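Local structure of beta-1,3-glucosyltransferase (Paecilomyces sp. J18, 5JVV) at residues 3-9 and 293-298. The protein is a fungal glucosyltransferase, a carbohydrate-active enzyme built around two curved beta sheets packed as a sandwich. Residues are numbered along the deposited sequence; the frame is centred on the assembly and turned at random. Where two conformers were deposited one is given.
Sequences YTLKDSL and YLKTYT
Thr-4 and Thr-298 exchange two backbone hydrogen bonds, Thr-4 N to Thr-298 O at 2.7 Å and Thr-298 N back to Thr-4 O, which tie the N-terminal end of the chain to its last residue. A water that donates to Thr-298 O also bonds Thr-4 OG1, so this carboxylate oxygen is gripped twice. At the far end Leu-9 and Leu-294 form an antiparallel hydrogen-bonded pair, while Leu-5 with Tyr-297 and Ser-8 with Lys-295 are non-hydrogen-bonded pairs.

Between these last two pairs the register slips by one residue at Thr-296, which faces both Lys-6 and Asp-7. Lys-6 N donates to Thr-296 O (2.8 Å), and Thr-296 N donates to Asp-7 O (2.9 Å). The additional amide, Asp-7 N, is taken up by the threonine hydroxyl: with chi1 at 60°, OG1 stands between its own backbone N and carbonyl carbon and accepts at 3.0 Å through a somewhat bent bond (147°). Asp-7 CB lies alongside this hydroxyl.

Apolar contacts flank the ladder. Leu-5 CD1 sits over one face of the Tyr-297 ring, a CH-pi contact 4.0 Å from the centroid, and Tyr-3 CB meets Tyr-297 CB. The edge of the Tyr-3 ring reaches the Thr-298 carboxyl group, CD2 lying 3.5 Å from its C. Lys-6 CD rests on Thr-298 CG2. Lys-295 extends past Ser-8 OG, with CE above one face of the Tyr-293 ring, offset toward its rim.

Farther out, Tyr-3 OH bonds Gln-189 and Lys-295 NZ forms a salt bridge with Asp-212. Strand 84-90 pairs with the other edge of 289-297, and Phe-14 packs on Leu-9 and Leu-294. The arrangement is a classic beta bulge in an antiparallel pair that joins the two chain termini within one sheet of the beta sandwich.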
# COMPACT_ATOMS: atom_id res chain seq x y z
N TYR A 3 -13.41 11.86 17.30
CA TYR A 3 -13.72 10.65 16.54
C TYR A 3 -14.13 9.46 17.41
O TYR A 3 -13.60 9.26 18.50
CB TYR A 3 -12.49 10.25 15.71
CG TYR A 3 -12.19 11.16 14.53
CD1 TYR A 3 -11.14 12.08 14.58
CD2 TYR A 3 -12.95 11.10 13.38
CE1 TYR A 3 -10.87 12.91 13.50
CE2 TYR A 3 -12.69 11.92 12.30
CZ TYR A 3 -11.65 12.82 12.36
OH TYR A 3 -11.40 13.64 11.27
N THR A 4 -15.08 8.66 16.92
CA THR A 4 -15.55 7.46 17.61
C THR A 4 -15.01 6.21 16.90
O THR A 4 -15.03 6.15 15.67
CB THR A 4 -17.09 7.40 17.63
OG1 THR A 4 -17.62 8.60 18.20
CG2 THR A 4 -17.58 6.21 18.43
N LEU A 5 -14.57 5.21 17.67
CA LEU A 5 -14.07 3.96 17.09
C LEU A 5 -15.18 3.23 16.34
O LEU A 5 -16.24 2.96 16.90
CB LEU A 5 -13.47 3.06 18.18
CG LEU A 5 -12.88 1.71 17.75
CD1 LEU A 5 -11.57 1.88 16.98
CD2 LEU A 5 -12.69 0.80 18.95
N LYS A 6 -14.92 2.91 15.08
CA LYS A 6 -15.88 2.21 14.24
C LYS A 6 -15.54 0.72 14.22
O LYS A 6 -16.24 -0.09 14.82
CB LYS A 6 -15.89 2.79 12.82
CG LYS A 6 -16.91 2.15 11.88
CD LYS A 6 -16.82 2.74 10.47
CE LYS A 6 -17.96 2.27 9.57
NZ LYS A 6 -17.93 0.81 9.32
N ASP A 7 -14.45 0.37 13.54
CA ASP A 7 -13.98 -1.01 13.53
C ASP A 7 -12.61 -1.14 14.18
O ASP A 7 -11.73 -0.29 13.97
CB ASP A 7 -13.88 -1.54 12.09
CG ASP A 7 -15.23 -1.63 11.40
OD1 ASP A 7 -16.21 -1.07 11.94
OD2 ASP A 7 -15.31 -2.25 10.32
N SER A 8 -12.42 -2.20 14.95
CA SER A 8 -11.10 -2.55 15.45
C SER A 8 -10.78 -3.97 14.98
O SER A 8 -11.41 -4.94 15.42
CB SER A 8 -11.08 -2.49 16.98
OG SER A 8 -9.82 -2.91 17.45
N LEU A 9 -9.80 -4.09 14.10
CA LEU A 9 -9.54 -5.36 13.41
C LEU A 9 -8.13 -5.88 13.65
O LEU A 9 -7.15 -5.21 13.33
CB LEU A 9 -9.77 -5.17 11.91
CG LEU A 9 -11.17 -4.72 11.52
CD1 LEU A 9 -11.23 -4.46 10.02
CD2 LEU A 9 -12.18 -5.77 11.93
N TYR A 293 -2.65 -4.23 13.57
CA TYR A 293 -4.08 -3.95 13.61
C TYR A 293 -4.49 -2.92 12.60
O TYR A 293 -3.67 -2.17 12.08
CB TYR A 293 -4.53 -3.50 15.01
CG TYR A 293 -3.98 -2.17 15.50
CD1 TYR A 293 -4.51 -0.95 15.06
CD2 TYR A 293 -2.96 -2.13 16.45
CE1 TYR A 293 -4.02 0.27 15.55
CE2 TYR A 293 -2.48 -0.93 16.94
CZ TYR A 293 -3.00 0.26 16.48
OH TYR A 293 -2.51 1.46 16.98
N LEU A 294 -5.80 -2.89 12.34
CA LEU A 294 -6.40 -1.85 11.53
C LEU A 294 -7.59 -1.30 12.30
O LEU A 294 -8.51 -2.04 12.65
CB LEU A 294 -6.85 -2.41 10.18
CG LEU A 294 -7.63 -1.47 9.26
CD1 LEU A 294 -6.81 -0.23 8.96
CD2 LEU A 294 -8.02 -2.19 7.97
N LYS A 295 -7.56 -0.00 12.60
CA LYS A 295 -8.66 0.64 13.31
C LYS A 295 -9.22 1.80 12.51
O LYS A 295 -8.47 2.59 11.94
CB LYS A 295 -8.22 1.08 14.71
CG LYS A 295 -7.88 -0.11 15.61
CD LYS A 295 -7.30 0.26 16.96
CE LYS A 295 -6.88 -1.01 17.69
NZ LYS A 295 -6.35 -0.76 19.05
N THR A 296 -10.55 1.91 12.45
CA THR A 296 -11.19 3.01 11.75
C THR A 296 -12.04 3.82 12.72
O THR A 296 -12.52 3.29 13.73
CB THR A 296 -12.07 2.50 10.60
OG1 THR A 296 -13.08 1.63 11.13
CG2 THR A 296 -11.24 1.73 9.58
N TYR A 297 -12.19 5.11 12.43
CA TYR A 297 -12.92 6.02 13.31
C TYR A 297 -13.80 6.93 12.46
O TYR A 297 -13.49 7.22 11.31
CB TYR A 297 -11.95 6.90 14.11
CG TYR A 297 -11.01 6.15 15.02
CD1 TYR A 297 -11.27 6.04 16.38
CD2 TYR A 297 -9.85 5.57 14.52
CE1 TYR A 297 -10.41 5.35 17.21
CE2 TYR A 297 -8.99 4.88 15.34
CZ TYR A 297 -9.27 4.78 16.69
OH TYR A 297 -8.40 4.10 17.50
N THR A 298 -14.91 7.37 13.05
CA THR A 298 -15.81 8.30 12.38
C THR A 298 -16.02 9.52 13.26
O THR A 298 -15.81 9.47 14.48
CB THR A 298 -17.17 7.67 12.06
OG1 THR A 298 -17.87 7.39 13.28
CG2 THR A 298 -16.99 6.38 11.28
OXT THR A 298 -16.40 10.58 12.76
O HOH W 1 -17.51 10.83 15.90